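Local structure of pheromone cOB1/lipoprotein, YaeC family (Enterococcus faecalis, 4EF1) at residues A[5-10]-A[52-57]; A[24-29]-A[218-223]; A[46-51]-A[73-78]; A[57-62]-A[202-207]. The protein probably binds methionine as a lipid-anchored receptor for ABC-type uptake, and is also the precursor of the pheromone cOB1. All blocks are in the same frame, centred on the assembly; numbering follows the deposited sequence. Where two conformers were deposited one is given.

Interaction 1 (A[5-10]-A[52-57]); sequences VLKVGA and DIDANY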
loop_
_atom_site.group_PDB
_atom_site.type_symbol
_atom_site.label_atom_id
_atom_site.label_comp_id
_atom_site.label_asym_id
_atom_site.label_seq_id
_atom_site.Cartn_x
_atom_site.Cartn_y
_atom_site.Cartn_z
ATOM N N VAL A 5 16.504 13.244 17.250
ATOM C CA VAL A 5 15.127 13.280 16.724
ATOM C C VAL A 5 15.059 12.660 15.308
ATOM O O VAL A 5 15.954 12.870 14.491
ATOM C CB VAL A 5 14.551 14.712 16.694
ATOM C CG1 VAL A 5 13.076 14.733 16.263
ATOM C CG2 VAL A 5 14.725 15.409 18.020
ATOM N N LEU A 6 14.025 11.870 15.035
ATOM C CA LEU A 6 13.783 11.320 13.686
ATOM C C LEU A 6 12.299 11.505 13.420
ATOM O O LEU A 6 11.448 10.910 14.102
ATOM C CB LEU A 6 14.205 9.854 13.554
ATOM C CG LEU A 6 14.099 9.243 12.134
ATOM C CD1 LEU A 6 15.033 9.903 11.135
ATOM C CD2 LEU A 6 14.367 7.752 12.178
ATOM N N LYS A 7 11.984 12.390 12.480
ATOM C CA LYS A 7 10.586 12.696 12.140
ATOM C C LYS A 7 10.136 11.855 10.968
ATOM O O LYS A 7 10.680 12.021 9.857
ATOM C CB LYS A 7 10.409 14.175 11.806
ATOM C CG LYS A 7 10.273 15.091 13.010
ATOM C CD LYS A 7 10.035 16.540 12.592
ATOM C CE LYS A 7 9.808 17.424 13.804
ATOM N NZ LYS A 7 10.300 18.812 13.601
ATOM N N VAL A 8 9.140 10.988 11.175
ATOM C CA VAL A 8 8.652 10.099 10.095
ATOM C C VAL A 8 7.183 10.398 9.714
ATOM O O VAL A 8 6.301 10.496 10.587
ATOM C CB VAL A 8 8.848 8.621 10.458
ATOM C CG1 VAL A 8 8.546 7.757 9.258
ATOM C CG2 VAL A 8 10.290 8.359 10.953
ATOM N N GLY A 9 6.912 10.595 8.429
ATOM C CA GLY A 9 5.535 10.815 7.954
ATOM C C GLY A 9 4.944 9.471 7.593
ATOM O O GLY A 9 5.652 8.618 7.025
ATOM N N ALA A 10 3.661 9.269 7.902
ATOM C CA ALA A 10 3.039 7.936 7.719
ATOM C C ALA A 10 1.542 7.993 7.497
ATOM O O ALA A 10 0.907 8.923 7.939
ATOM C CB ALA A 10 3.316 7.085 8.941
ATOM N N ASP A 52 9.850 18.830 5.860
ATOM C CA ASP A 52 8.862 18.779 6.972
ATOM C C ASP A 52 9.012 17.501 7.785
ATOM O O ASP A 52 8.732 17.480 8.993
ATOM C CB ASP A 52 7.420 18.901 6.451
ATOM C CG ASP A 52 7.086 20.248 5.911
ATOM O OD1 ASP A 52 7.789 21.246 6.168
ATOM O OD2 ASP A 52 6.056 20.275 5.201
ATOM N N ILE A 53 9.471 16.433 7.113
ATOM C CA ILE A 53 9.789 15.140 7.722
ATOM C C ILE A 53 11.196 14.658 7.227
ATOM O O ILE A 53 11.666 15.060 6.167
ATOM C CB ILE A 53 8.677 14.095 7.416
ATOM C CG1 ILE A 53 8.517 13.877 5.904
ATOM C CG2 ILE A 53 7.334 14.571 8.021
ATOM C CD1 ILE A 53 7.354 13.017 5.443
ATOM N N ASP A 54 11.834 13.793 8.008
ATOM C CA ASP A 54 13.144 13.212 7.669
ATOM C C ASP A 54 13.023 11.894 6.883
ATOM O O ASP A 54 13.960 11.487 6.176
ATOM C CB ASP A 54 13.906 12.909 8.947
ATOM C CG ASP A 54 14.066 14.123 9.843
ATOM O OD1 ASP A 54 14.278 15.226 9.311
ATOM O OD2 ASP A 54 13.955 13.958 11.081
ATOM N N ALA A 55 11.869 11.240 6.998
ATOM C CA ALA A 55 11.619 9.949 6.335
ATOM C C ALA A 55 10.115 9.809 6.125
ATOM O O ALA A 55 9.311 10.528 6.769
ATOM C CB ALA A 55 12.120 8.801 7.195
ATOM N N ASN A 56 9.728 8.907 5.244
ATOM C CA ASN A 56 8.320 8.530 5.175
ATOM C C ASN A 56 8.137 7.016 5.130
ATOM O O ASN A 56 9.070 6.238 4.848
ATOM C CB ASN A 56 7.514 9.355 4.146
ATOM C CG ASN A 56 7.882 9.053 2.699
ATOM O OD1 ASN A 56 8.119 7.882 2.305
ATOM N ND2 ASN A 56 7.870 10.094 1.884
ATOM N N TYR A 57 6.931 6.612 5.499
ATOM C CA TYR A 57 6.535 5.232 5.623
ATOM C C TYR A 57 5.051 5.125 5.203
ATOM O O TYR A 57 4.136 5.264 6.026
ATOM C CB TYR A 57 6.712 4.814 7.092
ATOM C CG TYR A 57 6.343 3.369 7.417
ATOM C CD1 TYR A 57 6.491 2.314 6.489
ATOM C CD2 TYR A 57 5.880 3.042 8.695
ATOM C CE1 TYR A 57 6.170 0.978 6.837
ATOM C CE2 TYR A 57 5.561 1.737 9.037
ATOM C CZ TYR A 57 5.689 0.708 8.129
ATOM O OH TYR A 57 5.368 -0.555 8.577
#
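Asp54, just before the parallel pairing begins, turns its side chain toward Lys7 where residues 5-10 and 52-57 join in the mixed sheet of one lobe of this periplasmic-binding-protein fold. Its CG stands anti to its own carbonyl carbon (chi1 -56°), which brings OD2 to Lys7 N at 2.9 Å in a nearly straight bond, with the N-H approaching on the anti side and well out of the carboxylate plane. Lys7 O accepts two bonds, from Asp54 N at 2.8 Å and Ala55 N at 3.2 Å. Leu6 brings CD1 to the same aspartate, 3.9 Å from Asp54 CB. Beyond this the backbone carries the ladder, with Gly9 N bonded to Ala55 O and Tyr57 N to Gly9 O.

Val8, Ala55, Ala10 and Tyr57 share one face; Val8 CG1 sits 4.1 Å from Tyr57 CB, and helix 12-28 packs on this side through Leu19 and Ile18. Tyr57 OH is hydrogen-bonded to His82. On the other face Gly9 has no side chain, and Ile53 fills that place: its CD1 rests 3.8 Å from Gly9 CA.

Interaction 2 (A[24-29]-A[218-223]); sequences PLLEKE and KKLVKV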
loop_
_atom_site.group_PDB
_atom_site.type_symbol
_atom_site.label_atom_id
_atom_site.label_comp_id
_atom_site.label_asym_id
_atom_site.label_seq_id
_atom_site.Cartn_x
_atom_site.Cartn_y
_atom_site.Cartn_z
ATOM N N PRO A 24 9.249 3.470 22.257
ATOM C CA PRO A 24 10.096 3.087 23.427
ATOM C C PRO A 24 11.352 2.269 23.047
ATOM O O PRO A 24 12.396 2.423 23.677
ATOM C CB PRO A 24 9.148 2.270 24.309
ATOM C CG PRO A 24 7.772 2.585 23.820
ATOM C CD PRO A 24 7.887 2.942 22.366
ATOM N N LEU A 25 11.251 1.440 22.001
ATOM C CA LEU A 25 12.415 0.674 21.497
ATOM C C LEU A 25 13.468 1.591 20.880
ATOM O O LEU A 25 14.659 1.433 21.127
ATOM C CB LEU A 25 11.970 -0.402 20.482
ATOM C CG LEU A 25 11.239 -1.601 21.076
ATOM C CD1 LEU A 25 10.346 -2.289 20.041
ATOM C CD2 LEU A 25 12.290 -2.529 21.671
ATOM N N LEU A 26 13.021 2.544 20.058
ATOM C CA LEU A 26 13.931 3.520 19.475
ATOM C C LEU A 26 14.554 4.411 20.536
ATOM O O LEU A 26 15.689 4.815 20.377
ATOM C CB LEU A 26 13.258 4.392 18.399
ATOM C CG LEU A 26 13.390 3.895 16.976
ATOM C CD1 LEU A 26 14.826 4.030 16.521
ATOM C CD2 LEU A 26 12.960 2.436 16.893
ATOM N N GLU A 27 13.801 4.717 21.594
ATOM C CA GLU A 27 14.320 5.542 22.696
ATOM C C GLU A 27 15.522 4.827 23.362
ATOM O O GLU A 27 16.531 5.450 23.652
ATOM C CB GLU A 27 13.199 5.893 23.693
ATOM C CG GLU A 27 13.611 6.847 24.813
ATOM C CD GLU A 27 14.273 6.166 26.020
ATOM O OE1 GLU A 27 13.918 5.012 26.343
ATOM O OE2 GLU A 27 15.147 6.794 26.672
ATOM N N LYS A 28 15.431 3.513 23.517
ATOM C CA LYS A 28 16.545 2.710 24.016
ATOM C C LYS A 28 17.764 2.719 23.109
ATOM O O LYS A 28 18.851 2.478 23.584
ATOM C CB LYS A 28 16.105 1.271 24.296
ATOM C CG LYS A 28 15.052 1.205 25.410
ATOM C CD LYS A 28 15.683 1.255 26.787
ATOM C CE LYS A 28 14.635 1.157 27.896
ATOM N NZ LYS A 28 15.245 0.904 29.238
ATOM N N GLU A 29 17.584 2.972 21.818
ATOM C CA GLU A 29 18.702 3.113 20.879
ATOM C C GLU A 29 19.131 4.599 20.702
ATOM O O GLU A 29 19.894 4.923 19.790
ATOM C CB GLU A 29 18.349 2.525 19.521
ATOM C CG GLU A 29 17.843 1.092 19.496
ATOM C CD GLU A 29 18.841 0.093 20.037
ATOM O OE1 GLU A 29 20.046 0.418 20.087
ATOM O OE2 GLU A 29 18.405 -1.021 20.450
ATOM N N LYS A 218 18.622 3.569 9.849
ATOM C CA LYS A 218 18.958 2.146 9.896
ATOM C C LYS A 218 18.489 1.517 11.215
ATOM O O LYS A 218 17.990 0.421 11.217
ATOM C CB LYS A 218 20.443 1.912 9.619
ATOM C CG LYS A 218 20.773 2.246 8.152
ATOM C CD LYS A 218 22.137 1.810 7.638
ATOM C CE LYS A 218 23.325 2.476 8.302
ATOM N NZ LYS A 218 24.546 2.288 7.468
ATOM N N LYS A 219 18.626 2.237 12.310
ATOM C CA LYS A 219 18.150 1.740 13.622
ATOM C C LYS A 219 16.645 1.489 13.572
ATOM O O LYS A 219 16.162 0.467 14.067
ATOM C CB LYS A 219 18.485 2.750 14.741
ATOM C CG LYS A 219 19.923 2.688 15.242
ATOM C CD LYS A 219 20.206 3.833 16.196
ATOM C CE LYS A 219 21.651 3.846 16.578
ATOM N NZ LYS A 219 21.805 4.883 17.630
ATOM N N LEU A 220 15.926 2.434 12.965
ATOM C CA LEU A 220 14.485 2.332 12.771
ATOM C C LEU A 220 14.107 1.151 11.946
ATOM O O LEU A 220 13.240 0.405 12.332
ATOM C CB LEU A 220 13.897 3.585 12.116
ATOM C CG LEU A 220 12.391 3.575 11.784
ATOM C CD1 LEU A 220 11.508 3.345 13.007
ATOM C CD2 LEU A 220 12.106 4.911 11.144
ATOM N N VAL A 221 14.747 0.980 10.796
ATOM C CA VAL A 221 14.456 -0.181 9.948
ATOM C C VAL A 221 14.680 -1.501 10.676
ATOM O O VAL A 221 13.896 -2.418 10.519
ATOM C CB VAL A 221 15.251 -0.141 8.597
ATOM C CG1 VAL A 221 15.037 -1.429 7.788
ATOM C CG2 VAL A 221 14.832 1.074 7.791
ATOM N N LYS A 222 15.772 -1.604 11.443
ATOM C CA LYS A 222 16.099 -2.831 12.134
ATOM C C LYS A 222 15.033 -3.109 13.205
ATOM O O LYS A 222 14.612 -4.253 13.343
ATOM C CB LYS A 222 17.480 -2.793 12.794
ATOM C CG LYS A 222 17.888 -4.133 13.445
ATOM C CD LYS A 222 19.239 -4.023 14.123
ATOM C CE LYS A 222 19.724 -5.317 14.714
ATOM N NZ LYS A 222 21.090 -5.219 15.288
ATOM N N VAL A 223 14.615 -2.062 13.934
ATOM C CA VAL A 223 13.614 -2.232 15.036
ATOM C C VAL A 223 12.283 -2.635 14.416
ATOM O O VAL A 223 11.641 -3.614 14.865
ATOM C CB VAL A 223 13.491 -0.966 15.897
ATOM C CG1 VAL A 223 12.227 -1.017 16.742
ATOM C CG2 VAL A 223 14.737 -0.767 16.734
#
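Leu26 and Val223 meet through their branches: Leu26 has a chi1 of -93°, off the usual staggered value, and its CD2 swings across to the valine, while Val223 holds CG1 anti to its backbone N. The two side chains cross obliquely, with Leu26 CD2 3.5 Å from Val223 CG1 and similarly close to CB and CG2, so the leucine methyl nestles against the whole branched end. The preceding residue, Leu25, approaches the same valine: its CB lies 3.8 Å from Val223 CG1, which is therefore in contact with two successive leucines. The other methyl of Leu26, CD1, reaches the backbone of helix 215-225 and stops 4.0 Å from Leu220 N, while CD2 also lies 4.2 Å from Leu220 CD1.

This is helix-helix packing on one layer of the lobe's alpha/beta fold. The end of helix 12-28 faces helix 215-225 with local axes 10.3 Å apart and running 133° from one another. On the sheet side Leu220 presses on Leu6 and Val8 of strand 4-10, and Leu26 on Val31 of strand 31-37; Leu25 also touches Val229 of helix 227-236.

Toward solvent the contact becomes polar. Lys219 is extended beyond CG, laying its CD 4.0 Å from Glu29 CB and delivering NZ to Glu29 O. That hydrogen bond is 2.9 Å long, and NZ comes in nearly along the C=O axis. The Glu29 carboxylate is near but not in contact, with OE1 5.4 Å from Lys219 NZ, and probably adds a mild electrostatic attraction.

Interaction 3 (A[46-51]-A[73-78]); sequences KALESG and YDFVNA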
loop_
_atom_site.group_PDB
_atom_site.type_symbol
_atom_site.label_atom_id
_atom_site.label_comp_id
_atom_site.label_asym_id
_atom_site.label_seq_id
_atom_site.Cartn_x
_atom_site.Cartn_y
_atom_site.Cartn_z
ATOM N N LYS A 46 5.912 15.077 -0.868
ATOM C CA LYS A 46 6.188 16.519 -0.867
ATOM C C LYS A 46 6.895 16.901 0.429
ATOM O O LYS A 46 7.910 17.597 0.414
ATOM C CB LYS A 46 4.915 17.374 -1.040
ATOM C CG LYS A 46 4.283 17.299 -2.436
ATOM C CD LYS A 46 3.199 18.355 -2.684
ATOM C CE LYS A 46 2.702 18.321 -4.128
ATOM N NZ LYS A 46 3.767 18.614 -5.129
ATOM N N ALA A 47 6.363 16.437 1.549
ATOM C CA ALA A 47 6.934 16.718 2.879
ATOM C C ALA A 47 8.400 16.241 3.070
ATOM O O ALA A 47 9.197 16.898 3.724
ATOM C CB ALA A 47 6.022 16.142 3.970
ATOM N N LEU A 48 8.728 15.061 2.523
ATOM C CA LEU A 48 10.078 14.523 2.579
ATOM C C LEU A 48 11.030 15.376 1.760
ATOM O O LEU A 48 12.110 15.730 2.218
ATOM C CB LEU A 48 10.110 13.052 2.141
ATOM C CG LEU A 48 11.470 12.345 2.065
ATOM C CD1 LEU A 48 12.080 12.344 3.474
ATOM C CD2 LEU A 48 11.291 10.928 1.528
ATOM N N GLU A 49 10.614 15.783 0.575
ATOM C CA GLU A 49 11.462 16.668 -0.218
ATOM C C GLU A 49 11.686 18.015 0.456
ATOM O O GLU A 49 12.799 18.539 0.421
ATOM C CB GLU A 49 10.854 16.883 -1.594
ATOM C CG GLU A 49 11.675 17.826 -2.460
ATOM C CD GLU A 49 11.069 18.032 -3.818
ATOM O OE1 GLU A 49 9.904 18.481 -3.886
ATOM O OE2 GLU A 49 11.772 17.773 -4.808
ATOM N N SER A 50 10.635 18.575 1.057
ATOM C CA SER A 50 10.696 19.896 1.673
ATOM C C SER A 50 11.384 19.888 3.030
ATOM O O SER A 50 11.793 20.920 3.488
ATOM C CB SER A 50 9.298 20.518 1.835
ATOM O OG SER A 50 8.561 19.858 2.863
ATOM N N GLY A 51 11.545 18.734 3.646
ATOM C CA GLY A 51 12.148 18.646 4.957
ATOM C C GLY A 51 11.164 18.743 6.119
ATOM O O GLY A 51 11.603 18.815 7.267
ATOM N N TYR A 73 12.039 13.585 -7.705
ATOM C CA TYR A 73 12.419 13.510 -6.297
ATOM C C TYR A 73 13.748 12.782 -6.160
ATOM O O TYR A 73 13.891 11.698 -6.693
ATOM C CB TYR A 73 11.395 12.736 -5.481
ATOM C CG TYR A 73 10.051 13.356 -5.283
ATOM C CD1 TYR A 73 9.908 14.701 -4.962
ATOM C CD2 TYR A 73 8.912 12.563 -5.322
ATOM C CE1 TYR A 73 8.665 15.252 -4.744
ATOM C CE2 TYR A 73 7.667 13.100 -5.094
ATOM C CZ TYR A 73 7.559 14.439 -4.786
ATOM O OH TYR A 73 6.328 14.931 -4.592
ATOM N N ASP A 74 14.680 13.357 -5.403
ATOM C CA ASP A 74 16.000 12.762 -5.173
ATOM C C ASP A 74 15.935 11.976 -3.846
ATOM O O ASP A 74 16.467 12.397 -2.819
ATOM C CB ASP A 74 17.047 13.885 -5.180
ATOM C CG ASP A 74 18.475 13.384 -5.060
ATOM O OD1 ASP A 74 18.744 12.232 -5.459
ATOM O OD2 ASP A 74 19.331 14.175 -4.564
ATOM N N PHE A 75 15.249 10.828 -3.884
ATOM C CA PHE A 75 15.037 9.965 -2.730
ATOM C C PHE A 75 15.679 8.592 -2.913
ATOM O O PHE A 75 16.079 8.219 -4.012
ATOM C CB PHE A 75 13.548 9.676 -2.539
ATOM C CG PHE A 75 12.667 10.873 -2.305
ATOM C CD1 PHE A 75 13.156 12.119 -1.874
ATOM C CD2 PHE A 75 11.292 10.708 -2.422
ATOM C CE1 PHE A 75 12.285 13.182 -1.640
ATOM C CE2 PHE A 75 10.427 11.780 -2.210
ATOM C CZ PHE A 75 10.919 13.006 -1.803
ATOM N N VAL A 76 15.748 7.841 -1.820
ATOM C CA VAL A 76 16.225 6.458 -1.826
ATOM C C VAL A 76 15.320 5.575 -0.936
ATOM O O VAL A 76 14.640 6.013 -0.046
ATOM C CB VAL A 76 17.728 6.307 -1.397
ATOM C CG1 VAL A 76 18.662 6.937 -2.390
ATOM C CG2 VAL A 76 17.968 6.875 0.001
ATOM N N ASN A 77 15.301 4.302 -1.262
ATOM C CA ASN A 77 14.595 3.286 -0.509
ATOM C C ASN A 77 15.475 2.779 0.624
ATOM O O ASN A 77 16.474 2.085 0.377
ATOM C CB ASN A 77 14.243 2.159 -1.478
ATOM C CG ASN A 77 13.589 0.986 -0.828
ATOM O OD1 ASN A 77 13.288 0.957 0.391
ATOM N ND2 ASN A 77 13.317 -0.006 -1.664
ATOM N N ALA A 78 15.078 3.085 1.861
ATOM C CA ALA A 78 15.812 2.621 3.050
ATOM C C ALA A 78 15.476 1.186 3.498
ATOM O O ALA A 78 16.116 0.666 4.414
ATOM C CB ALA A 78 15.587 3.576 4.203
HETATM O O HOH W 1 14.092 15.860 -4.369
#
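Glu49 and Tyr73 mark the nearest backbone approach, their CA atoms 6.9 Å apart, where the last turns of helix 43-50, which the chain leaves at Gly51 with positive phi, meet the residues leading into strand 75-83. Side chains bridge this gap in helix-on-sheet packing of the alpha/beta lobe. Leu48 and Phe75 reach toward each other tip to tip, and the leucine CD2 sits squarely over the ring, 3.8 Å from its centroid and only 3° off the normal: a CH-pi contact in textbook position. The opposite face of the same ring is covered by Tyr73 CB, so the phenylalanine is sandwiched between a methyl and a methylene. Its rim meets the helix backbone, with Glu49 CA in the ring plane.

Glu49 points its carboxylate at the edge of the Tyr73 ring, the two planes 80° apart. CG anti to the backbone N (chi1 179°), followed by an extended chain, carries the acid that far, and OE1 comes to 3.6 Å from Tyr73 CE1. The ring's C-H edge, slightly positive, probably suits the carboxylate. A water ties the other oxygen down, donating to Glu49 OE2 and accepting from Asp74 N at 2.8 Å.

Leu48 O accepts from Arg208 at the end of strand 203-208. Phe75, in contact with both Leu48 and Phe64, lies between helix 43-50 and helix 61-71 on strand 75-83, which pairs with strand 203-208 through Val76 and Val207.

Interaction 4 (A[57-62]-A[202-207]); sequences YFQHVP and ANIIAV. With MSE (selenomethionine), chain C.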
loop_
_atom_site.group_PDB
_atom_site.type_symbol
_atom_site.label_atom_id
_atom_site.label_comp_id
_atom_site.label_asym_id
_atom_site.label_seq_id
_atom_site.Cartn_x
_atom_site.Cartn_y
_atom_site.Cartn_z
ATOM N N TYR A 57 6.931 6.612 5.499
ATOM C CA TYR A 57 6.535 5.232 5.623
ATOM C C TYR A 57 5.051 5.125 5.203
ATOM O O TYR A 57 4.136 5.264 6.026
ATOM C CB TYR A 57 6.712 4.814 7.092
ATOM C CG TYR A 57 6.343 3.369 7.417
ATOM C CD1 TYR A 57 6.491 2.314 6.489
ATOM C CD2 TYR A 57 5.880 3.042 8.695
ATOM C CE1 TYR A 57 6.170 0.978 6.837
ATOM C CE2 TYR A 57 5.561 1.737 9.037
ATOM C CZ TYR A 57 5.689 0.708 8.129
ATOM O OH TYR A 57 5.368 -0.555 8.577
ATOM N N PHE A 58 4.833 4.861 3.913
ATOM C CA PHE A 58 3.477 4.786 3.350
ATOM C C PHE A 58 3.393 4.091 1.981
ATOM O O PHE A 58 2.310 3.663 1.596
ATOM C CB PHE A 58 2.861 6.213 3.247
ATOM C CG PHE A 58 3.237 6.933 1.990
ATOM C CD1 PHE A 58 4.485 7.516 1.861
ATOM C CD2 PHE A 58 2.342 7.038 0.947
ATOM C CE1 PHE A 58 4.832 8.167 0.707
ATOM C CE2 PHE A 58 2.692 7.685 -0.224
ATOM C CZ PHE A 58 3.933 8.253 -0.340
ATOM N N GLN A 59 4.485 4.036 1.224
ATOM C CA GLN A 59 4.445 3.584 -0.188
ATOM C C GLN A 59 5.241 2.330 -0.465
ATOM O O GLN A 59 6.223 2.054 0.231
ATOM C CB GLN A 59 4.993 4.686 -1.097
ATOM C CG GLN A 59 6.475 4.998 -0.969
ATOM C CD GLN A 59 6.910 6.335 -1.561
ATOM O OE1 GLN A 59 6.487 6.714 -2.660
ATOM N NE2 GLN A 59 7.776 7.065 -0.817
ATOM N N HIS A 60 4.847 1.629 -1.536
ATOM C CA HIS A 60 5.580 0.502 -2.082
ATOM C C HIS A 60 6.492 0.962 -3.209
ATOM O O HIS A 60 6.377 2.091 -3.651
ATOM C CB HIS A 60 4.638 -0.649 -2.500
ATOM C CG HIS A 60 3.487 -0.261 -3.424
ATOM N ND1 HIS A 60 3.683 0.266 -4.659
ATOM C CD2 HIS A 60 2.125 -0.492 -3.312
ATOM C CE1 HIS A 60 2.485 0.450 -5.275
ATOM N NE2 HIS A 60 1.529 -0.014 -4.460
ATOM N N VAL A 61 7.425 0.112 -3.635
ATOM C CA VAL A 61 8.463 0.464 -4.623
ATOM C C VAL A 61 7.933 0.881 -6.001
ATOM O O VAL A 61 8.389 1.860 -6.557
ATOM C CB VAL A 61 9.576 -0.623 -4.761
ATOM C CG1 VAL A 61 10.555 -0.296 -5.902
ATOM C CG2 VAL A 61 10.355 -0.758 -3.438
ATOM N N PRO A 62 6.945 0.151 -6.549
ATOM C CA PRO A 62 6.421 0.640 -7.833
ATOM C C PRO A 62 5.815 2.068 -7.758
ATOM O O PRO A 62 6.028 2.885 -8.661
ATOM C CB PRO A 62 5.396 -0.441 -8.213
ATOM C CG PRO A 62 5.866 -1.677 -7.531
ATOM C CD PRO A 62 6.440 -1.197 -6.214
ATOM N N ALA A 202 5.746 -4.427 -1.173
ATOM C CA ALA A 202 6.177 -4.160 0.221
ATOM C C ALA A 202 6.250 -2.635 0.419
ATOM O O ALA A 202 6.701 -1.898 -0.460
ATOM C CB ALA A 202 7.546 -4.826 0.529
ATOM N N ASN A 203 5.747 -2.182 1.544
ATOM C CA ASN A 203 5.791 -0.782 1.919
ATOM C C ASN A 203 7.160 -0.489 2.534
ATOM O O ASN A 203 7.642 -1.261 3.374
ATOM C CB ASN A 203 4.679 -0.434 2.892
ATOM C CG ASN A 203 3.324 -0.285 2.215
ATOM O OD1 ASN A 203 2.472 0.510 2.643
ATOM N ND2 ASN A 203 3.117 -1.059 1.134
ATOM N N ILE A 204 7.731 0.663 2.174
ATOM C CA ILE A 204 9.107 0.984 2.522
ATOM C C ILE A 204 9.271 2.229 3.397
ATOM O O ILE A 204 8.357 3.063 3.547
ATOM C CB ILE A 204 9.991 1.216 1.251
ATOM C CG1 ILE A 204 9.576 2.485 0.474
ATOM C CG2 ILE A 204 10.039 0.008 0.342
ATOM C CD1 ILE A 204 10.436 2.749 -0.742
ATOM N N ILE A 205 10.480 2.352 3.936
ATOM C CA ILE A 205 10.928 3.607 4.538
ATOM C C ILE A 205 11.675 4.292 3.413
ATOM O O ILE A 205 12.579 3.715 2.865
ATOM C CB ILE A 205 11.876 3.422 5.713
ATOM C CG1 ILE A 205 11.185 2.654 6.842
ATOM C CG2 ILE A 205 12.396 4.772 6.211
ATOM C CD1 ILE A 205 9.996 3.378 7.435
ATOM N N ALA A 206 11.320 5.539 3.121
ATOM C CA ALA A 206 12.014 6.320 2.074
ATOM C C ALA A 206 12.638 7.550 2.735
ATOM O O ALA A 206 12.053 8.111 3.610
ATOM C CB ALA A 206 11.029 6.727 0.986
ATOM N N VAL A 207 13.796 7.969 2.253
ATOM C CA VAL A 207 14.509 9.161 2.747
ATOM C C VAL A 207 15.100 9.909 1.577
ATOM O O VAL A 207 15.145 9.367 0.470
ATOM C CB VAL A 207 15.654 8.789 3.764
ATOM C CG1 VAL A 207 15.046 8.124 5.009
ATOM C CG2 VAL A 207 16.749 7.911 3.130
HETATM N N MSE C 301 -0.272 1.009 1.934
HETATM C CA MSE C 301 -0.533 0.961 0.440
HETATM C C MSE C 301 -0.487 -0.461 -0.127
HETATM O O MSE C 301 0.417 -1.234 0.224
HETATM O OXT MSE C 301 -1.313 -0.823 -1.008
HETATM C CB MSE C 301 0.409 1.882 -0.336
HETATM C CG MSE C 301 0.103 2.025 -1.832
HETATM SE SE MSE C 301 1.517 2.973 -2.729
HETATM C CE MSE C 301 1.265 4.787 -1.950
HETATM O O HOH W 2 7.179 5.221 2.387
HETATM O O HOH W 3 7.903 -2.441 -2.772
#
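Ile204 N bonds to Gln59 O at 2.8 Å, and next to this link Asn203 and His60, one from each segment, meet the bound selenomethionine. Asn203 grips the ligand's amino-acid end with both arms of its amide: OD1 accepts from MSE N at 2.9 Å, and ND2 donates to MSE O over the same distance. At the other end selenium sits over the centre of the His60 imidazole, and the ligand's CE methyl reaches Phe58 CE2 at 3.7 Å.

In the next shell, chi1 of 52° sets His60 CG between the backbone N and the carbonyl carbon; ND1 then caps Phe63 N at the start of helix 61-71, while NE2 is hydrogen-bonded to Asp113. His15 is also hydrogen-bonded to Asn203 OD1. Gln59 CB covers one face of the Phe58 ring, and Gln59 NE2 is hydrogen-bonded to Asn45.

Further out, the chain turns a corner at Phe58, and the pairing of 57-62 with strand 203-208 is irregular. Waters bridge Phe58 N to Ile204 O and Val61 N to Ala202 O. Ile205 CD1 packs 3.6 Å from Tyr57 CB.

Glu84, Asn176 and Arg116 also hydrogen-bond the ligand. Polar groups thus read the amino and carboxylate ends while aromatic rings receive the selenium and its methyl, a division consistent with a pocket for methionine.

Interactions 1, 3 and 4 gather on one six-stranded mixed sheet, their centres 10 to 12 Å apart. Strand 55-60 is shared by interactions 1 and 4, which meet at Tyr57, and strand 203-208 links interaction 4 to strand 75-83 of interaction 3. Interaction 2 lies farther out, about 14 Å from interaction 1 and 18 Å from interaction 4, yet helix 215-225 touches strand 4-10. Along the chain, interactions 3 and 4 are nested inside the loop closed by 24-29 and 218-223, so late segments return to complete a lobe begun at the N-terminus. Of the four, interaction 4 reaches the ligand, consistent with a pocket where this lobe faces the other, as in periplasmic binding proteins.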